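Local coordinates for protein 2-C-methyl-D-erythritol 4-phosphate cytidylyltransferase (Neisseria gonorrhoeae, PDB 1VGW) that probably catalyses the transfer of a cytidylyl group from CTP to 2-C-methyl-D-erythritol 4-phosphate, a step of isoprenoid biosynthesis by the DXP pathway, at residues L52-D65 with F71-T83. Residues are numbered along the deposited sequence; the frame is centred on the assembly and turned at random.
Sequences LTVVVVSPEDTFAD and FPQVRVWKNGGQT
V54, V55 and V56 pair with R75, V76 and W77 as parallel strands of a beta-alpha-beta unit, a worked example of how a Rossmann-like sheet gains its edge through a helical crossover. Four backbone bonds zip the pair: R75 N gives to T53 O, V55 N to R75 O, W77 N to V55 O, and V57 N to W77 O at 2.9 Å. Beyond the strand the ladder slackens into a weak bond from G80 N to V57 O (3.0 Å).

Apolar contacts divide between the two faces. On one, V54 lays CG1 over the six-membered ring of W77, 3.9 Å from its centroid, a CH-pi contact offset toward the rim; chi1 of -172° turns this methyl beside its own carbonyl carbon, whence it reaches R75 O and the ring. K94 adds a cation-pi contact to the same indole, and L95 of helix 84-98 touches both V54 and W77. On the other face V55 CG2 meets V74 CG1 at 3.9 Å, while V76 CG1 packs 4.2 Å from A64 CB at the start of the crossover helix.

The charged contact ties that helix to the residue just past strand 75-77. K78 runs its extended chain beside V57, K78 CG lying 3.8 Å from V57 CG2, and crosses D65 at about a right angle. Its NZ reaches D65 OD1 at 3.2 Å on the syn side, 33° out of the carboxylate plane. D61 OD2 caps A64 N weakly, its OD1 being bonded to Y28.

Strand 52-56 thus matches the inner edge of strand 75-77, Q68 of the crossover helix takes V74 O and, weakly, V76 N, and a single salt bridge fastens the exposed margin.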
loop_
_atom_site.group_PDB
_atom_site.type_symbol
_atom_site.label_atom_id
_atom_site.label_comp_id
_atom_site.label_asym_id
_atom_site.label_seq_id
_atom_site.Cartn_x
_atom_site.Cartn_y
_atom_site.Cartn_z
ATOM N N LEU B 52 22.084 6.114 19.485
ATOM C CA LEU B 52 21.652 5.155 20.471
ATOM C C LEU B 52 20.348 4.491 19.971
ATOM O O LEU B 52 19.636 5.076 19.131
ATOM C CB LEU B 52 21.393 5.857 21.810
ATOM C CG LEU B 52 20.947 5.032 22.999
ATOM C CD1 LEU B 52 22.125 4.318 23.672
ATOM C CD2 LEU B 52 20.216 5.839 24.052
ATOM N N THR B 53 20.111 3.285 20.470
ATOM C CA THR B 53 18.917 2.512 20.123
ATOM C C THR B 53 18.368 1.859 21.381
ATOM O O THR B 53 19.111 1.331 22.217
ATOM C CB THR B 53 19.223 1.478 19.039
ATOM O OG1 THR B 53 19.665 2.162 17.863
ATOM C CG2 THR B 53 18.065 0.572 18.726
ATOM N N VAL B 54 17.073 2.044 21.622
ATOM C CA VAL B 54 16.417 1.464 22.781
ATOM C C VAL B 54 15.182 0.646 22.320
ATOM O O VAL B 54 14.569 1.062 21.340
ATOM C CB VAL B 54 15.925 2.526 23.767
ATOM C CG1 VAL B 54 15.408 1.916 25.055
ATOM C CG2 VAL B 54 17.068 3.516 24.107
ATOM N N VAL B 55 14.938 -0.475 22.968
ATOM C CA VAL B 55 13.823 -1.371 22.692
ATOM C C VAL B 55 13.052 -1.543 24.004
ATOM O O VAL B 55 13.760 -1.757 24.996
ATOM C CB VAL B 55 14.250 -2.802 22.278
ATOM C CG1 VAL B 55 12.973 -3.581 21.875
ATOM C CG2 VAL B 55 15.217 -2.791 21.112
ATOM N N VAL B 56 11.761 -1.319 24.016
ATOM C CA VAL B 56 11.018 -1.481 25.270
ATOM C C VAL B 56 10.114 -2.724 25.165
ATOM O O VAL B 56 9.264 -2.804 24.267
ATOM C CB VAL B 56 10.143 -0.274 25.606
ATOM C CG1 VAL B 56 9.355 -0.552 26.875
ATOM C CG2 VAL B 56 10.965 1.002 25.767
ATOM N N VAL B 57 10.365 -3.722 26.007
ATOM C CA VAL B 57 9.545 -4.923 25.994
ATOM C C VAL B 57 8.745 -5.082 27.288
ATOM O O VAL B 57 8.988 -4.388 28.273
ATOM C CB VAL B 57 10.381 -6.211 25.873
ATOM C CG1 VAL B 57 11.089 -6.314 24.549
ATOM C CG2 VAL B 57 11.314 -6.274 27.090
ATOM N N SER B 58 7.911 -6.126 27.286
ATOM C CA SER B 58 7.105 -6.428 28.490
ATOM C C SER B 58 8.020 -7.122 29.488
ATOM O O SER B 58 8.997 -7.754 29.077
ATOM C CB SER B 58 5.945 -7.337 28.108
ATOM O OG SER B 58 6.227 -8.702 28.388
ATOM N N PRO B 59 7.729 -7.031 30.769
ATOM C CA PRO B 59 8.567 -7.634 31.798
ATOM C C PRO B 59 8.503 -9.143 31.764
ATOM O O PRO B 59 9.388 -9.856 32.247
ATOM C CB PRO B 59 8.033 -7.064 33.095
ATOM C CG PRO B 59 6.615 -6.708 32.792
ATOM C CD PRO B 59 6.584 -6.296 31.345
ATOM N N GLU B 60 7.453 -9.682 31.140
ATOM C CA GLU B 60 7.312 -11.116 30.992
ATOM C C GLU B 60 8.186 -11.643 29.854
ATOM O O GLU B 60 8.635 -12.789 29.909
ATOM C CB GLU B 60 5.857 -11.501 30.731
ATOM C CG GLU B 60 5.001 -11.562 31.977
ATOM C CD GLU B 60 4.573 -10.205 32.490
ATOM O OE1 GLU B 60 3.842 -10.179 33.515
ATOM O OE2 GLU B 60 4.940 -9.163 31.901
ATOM N N ASP B 61 8.432 -10.806 28.850
ATOM C CA ASP B 61 9.223 -11.199 27.700
ATOM C C ASP B 61 10.564 -11.799 28.112
ATOM O O ASP B 61 11.291 -11.172 28.886
ATOM C CB ASP B 61 9.446 -10.043 26.728
ATOM C CG ASP B 61 9.989 -10.476 25.382
ATOM O OD1 ASP B 61 9.997 -9.643 24.441
ATOM O OD2 ASP B 61 10.405 -11.652 25.225
ATOM N N THR B 62 10.893 -12.941 27.523
ATOM C CA THR B 62 12.118 -13.659 27.786
ATOM C C THR B 62 13.069 -13.681 26.607
ATOM O O THR B 62 14.278 -13.410 26.816
ATOM C CB THR B 62 11.872 -15.098 28.299
ATOM O OG1 THR B 62 10.976 -15.805 27.414
ATOM C CG2 THR B 62 11.271 -15.051 29.699
ATOM N N PHE B 63 12.566 -13.752 25.370
ATOM C CA PHE B 63 13.433 -13.793 24.194
ATOM C C PHE B 63 14.263 -12.511 24.069
ATOM O O PHE B 63 15.342 -12.553 23.472
ATOM C CB PHE B 63 12.732 -14.110 22.891
ATOM C CG PHE B 63 13.617 -14.318 21.687
ATOM C CD1 PHE B 63 14.486 -15.399 21.617
ATOM C CD2 PHE B 63 13.577 -13.455 20.604
ATOM C CE1 PHE B 63 15.308 -15.597 20.518
ATOM C CE2 PHE B 63 14.395 -13.644 19.508
ATOM C CZ PHE B 63 15.267 -14.713 19.459
ATOM N N ALA B 64 13.787 -11.446 24.692
ATOM C CA ALA B 64 14.429 -10.162 24.763
ATOM C C ALA B 64 15.837 -10.252 25.357
ATOM O O ALA B 64 16.730 -9.581 24.832
ATOM C CB ALA B 64 13.561 -9.174 25.528
ATOM N N ASP B 65 16.068 -11.115 26.335
ATOM C CA ASP B 65 17.384 -11.340 26.923
ATOM C C ASP B 65 18.370 -11.798 25.847
ATOM O O ASP B 65 19.514 -11.367 25.762
ATOM C CB ASP B 65 17.334 -12.407 28.013
ATOM C CG ASP B 65 16.450 -12.076 29.182
ATOM O OD1 ASP B 65 15.432 -11.371 29.010
ATOM O OD2 ASP B 65 16.744 -12.528 30.317
ATOM N N PHE B 71 23.245 -7.605 20.679
ATOM C CA PHE B 71 23.439 -6.161 20.549
ATOM C C PHE B 71 23.782 -5.530 21.903
ATOM O O PHE B 71 22.954 -4.960 22.638
ATOM C CB PHE B 71 22.162 -5.526 19.952
ATOM C CG PHE B 71 21.905 -5.914 18.518
ATOM C CD1 PHE B 71 21.046 -6.978 18.230
ATOM C CD2 PHE B 71 22.535 -5.303 17.472
ATOM C CE1 PHE B 71 20.831 -7.397 16.940
ATOM C CE2 PHE B 71 22.326 -5.711 16.169
ATOM C CZ PHE B 71 21.475 -6.764 15.897
ATOM N N PRO B 72 25.049 -5.660 22.319
ATOM C CA PRO B 72 25.499 -5.172 23.605
ATOM C C PRO B 72 25.288 -3.687 23.802
ATOM O O PRO B 72 24.910 -3.236 24.900
ATOM C CB PRO B 72 26.944 -5.635 23.696
ATOM C CG PRO B 72 27.378 -5.806 22.287
ATOM C CD PRO B 72 26.147 -6.255 21.536
ATOM N N GLN B 73 25.389 -2.874 22.759
ATOM C CA GLN B 73 25.131 -1.451 22.946
ATOM C C GLN B 73 23.668 -1.062 22.945
ATOM O O GLN B 73 23.325 0.046 23.398
ATOM C CB GLN B 73 25.931 -0.601 21.940
ATOM C CG GLN B 73 27.366 -0.400 22.428
ATOM C CD GLN B 73 28.267 0.187 21.380
ATOM O OE1 GLN B 73 28.012 0.113 20.179
ATOM N NE2 GLN B 73 29.384 0.747 21.842
ATOM N N VAL B 74 22.767 -1.900 22.439
ATOM C CA VAL B 74 21.337 -1.577 22.470
ATOM C C VAL B 74 20.798 -1.685 23.881
ATOM O O VAL B 74 21.189 -2.531 24.678
ATOM C CB VAL B 74 20.588 -2.555 21.539
ATOM C CG1 VAL B 74 19.086 -2.501 21.732
ATOM C CG2 VAL B 74 20.977 -2.303 20.113
ATOM N N ARG B 75 19.863 -0.790 24.253
ATOM C CA ARG B 75 19.332 -0.872 25.625
ATOM C C ARG B 75 17.983 -1.555 25.642
ATOM O O ARG B 75 17.047 -1.077 24.996
ATOM C CB ARG B 75 19.246 0.533 26.207
ATOM C CG ARG B 75 20.607 1.265 26.062
ATOM C CD ARG B 75 20.918 1.871 27.440
ATOM N NE ARG B 75 22.078 2.781 27.320
ATOM C CZ ARG B 75 22.721 3.164 28.417
ATOM N NH1 ARG B 75 22.293 2.742 29.590
ATOM N NH2 ARG B 75 23.754 3.977 28.326
ATOM N N VAL B 76 17.874 -2.662 26.386
ATOM C CA VAL B 76 16.623 -3.401 26.427
ATOM C C VAL B 76 15.918 -3.089 27.727
ATOM O O VAL B 76 16.297 -3.640 28.762
ATOM C CB VAL B 76 16.885 -4.914 26.242
ATOM C CG1 VAL B 76 15.666 -5.744 26.624
ATOM C CG2 VAL B 76 17.263 -5.236 24.794
ATOM N N TRP B 77 14.895 -2.231 27.704
ATOM C CA TRP B 77 14.192 -1.887 28.951
ATOM C C TRP B 77 12.926 -2.706 29.134
ATOM O O TRP B 77 12.180 -2.964 28.175
ATOM C CB TRP B 77 13.836 -0.385 28.957
ATOM C CG TRP B 77 15.026 0.527 29.074
ATOM C CD1 TRP B 77 16.303 0.179 29.466
ATOM C CD2 TRP B 77 15.028 1.944 28.853
ATOM N NE1 TRP B 77 17.086 1.295 29.473
ATOM C CE2 TRP B 77 16.341 2.397 29.112
ATOM C CE3 TRP B 77 14.054 2.872 28.489
ATOM C CZ2 TRP B 77 16.723 3.734 28.971
ATOM C CZ3 TRP B 77 14.437 4.202 28.333
ATOM C CH2 TRP B 77 15.755 4.625 28.582
ATOM N N LYS B 78 12.598 -3.059 30.372
ATOM C CA LYS B 78 11.410 -3.903 30.579
ATOM C C LYS B 78 10.282 -3.184 31.270
ATOM O O LYS B 78 9.767 -3.606 32.304
ATOM C CB LYS B 78 11.790 -5.200 31.321
ATOM C CG LYS B 78 12.817 -6.026 30.543
ATOM C CD LYS B 78 13.141 -7.317 31.255
ATOM C CE LYS B 78 14.169 -8.129 30.483
ATOM N NZ LYS B 78 14.650 -9.276 31.295
ATOM N N ASN B 79 9.852 -2.068 30.686
ATOM C CA ASN B 79 8.767 -1.300 31.262
ATOM C C ASN B 79 7.729 -1.003 30.181
ATOM O O ASN B 79 7.244 0.113 30.060
ATOM C CB ASN B 79 9.235 -0.016 31.934
ATOM C CG ASN B 79 10.030 0.850 30.964
ATOM O OD1 ASN B 79 11.122 0.450 30.586
ATOM N ND2 ASN B 79 9.483 1.975 30.551
ATOM N N GLY B 80 7.405 -2.065 29.456
ATOM C CA GLY B 80 6.376 -2.008 28.431
ATOM C C GLY B 80 5.031 -1.701 29.121
ATOM O O GLY B 80 4.919 -1.868 30.332
ATOM N N GLY B 81 4.076 -1.205 28.342
ATOM C CA GLY B 81 2.778 -0.869 28.924
ATOM C C GLY B 81 1.761 -1.955 28.535
ATOM O O GLY B 81 2.136 -3.023 28.057
ATOM N N GLN B 82 0.489 -1.614 28.740
ATOM C CA GLN B 82 -0.582 -2.532 28.386
ATOM C C GLN B 82 -0.990 -2.299 26.939
ATOM O O GLN B 82 -1.754 -3.088 26.381
ATOM C CB GLN B 82 -1.757 -2.441 29.350
ATOM C CG GLN B 82 -1.437 -2.998 30.736
ATOM C CD GLN B 82 -2.384 -2.561 31.818
ATOM O OE1 GLN B 82 -2.549 -3.245 32.849
ATOM N NE2 GLN B 82 -3.040 -1.419 31.650
ATOM N N THR B 83 -0.534 -1.187 26.356
ATOM C CA THR B 83 -0.752 -0.843 24.976
ATOM C C THR B 83 0.496 -0.151 24.380
ATOM O O THR B 83 1.335 0.352 25.115
ATOM C CB THR B 83 -1.934 0.090 24.716
ATOM O OG1 THR B 83 -1.639 1.369 25.278
ATOM C CG2 THR B 83 -3.254 -0.454 25.210
#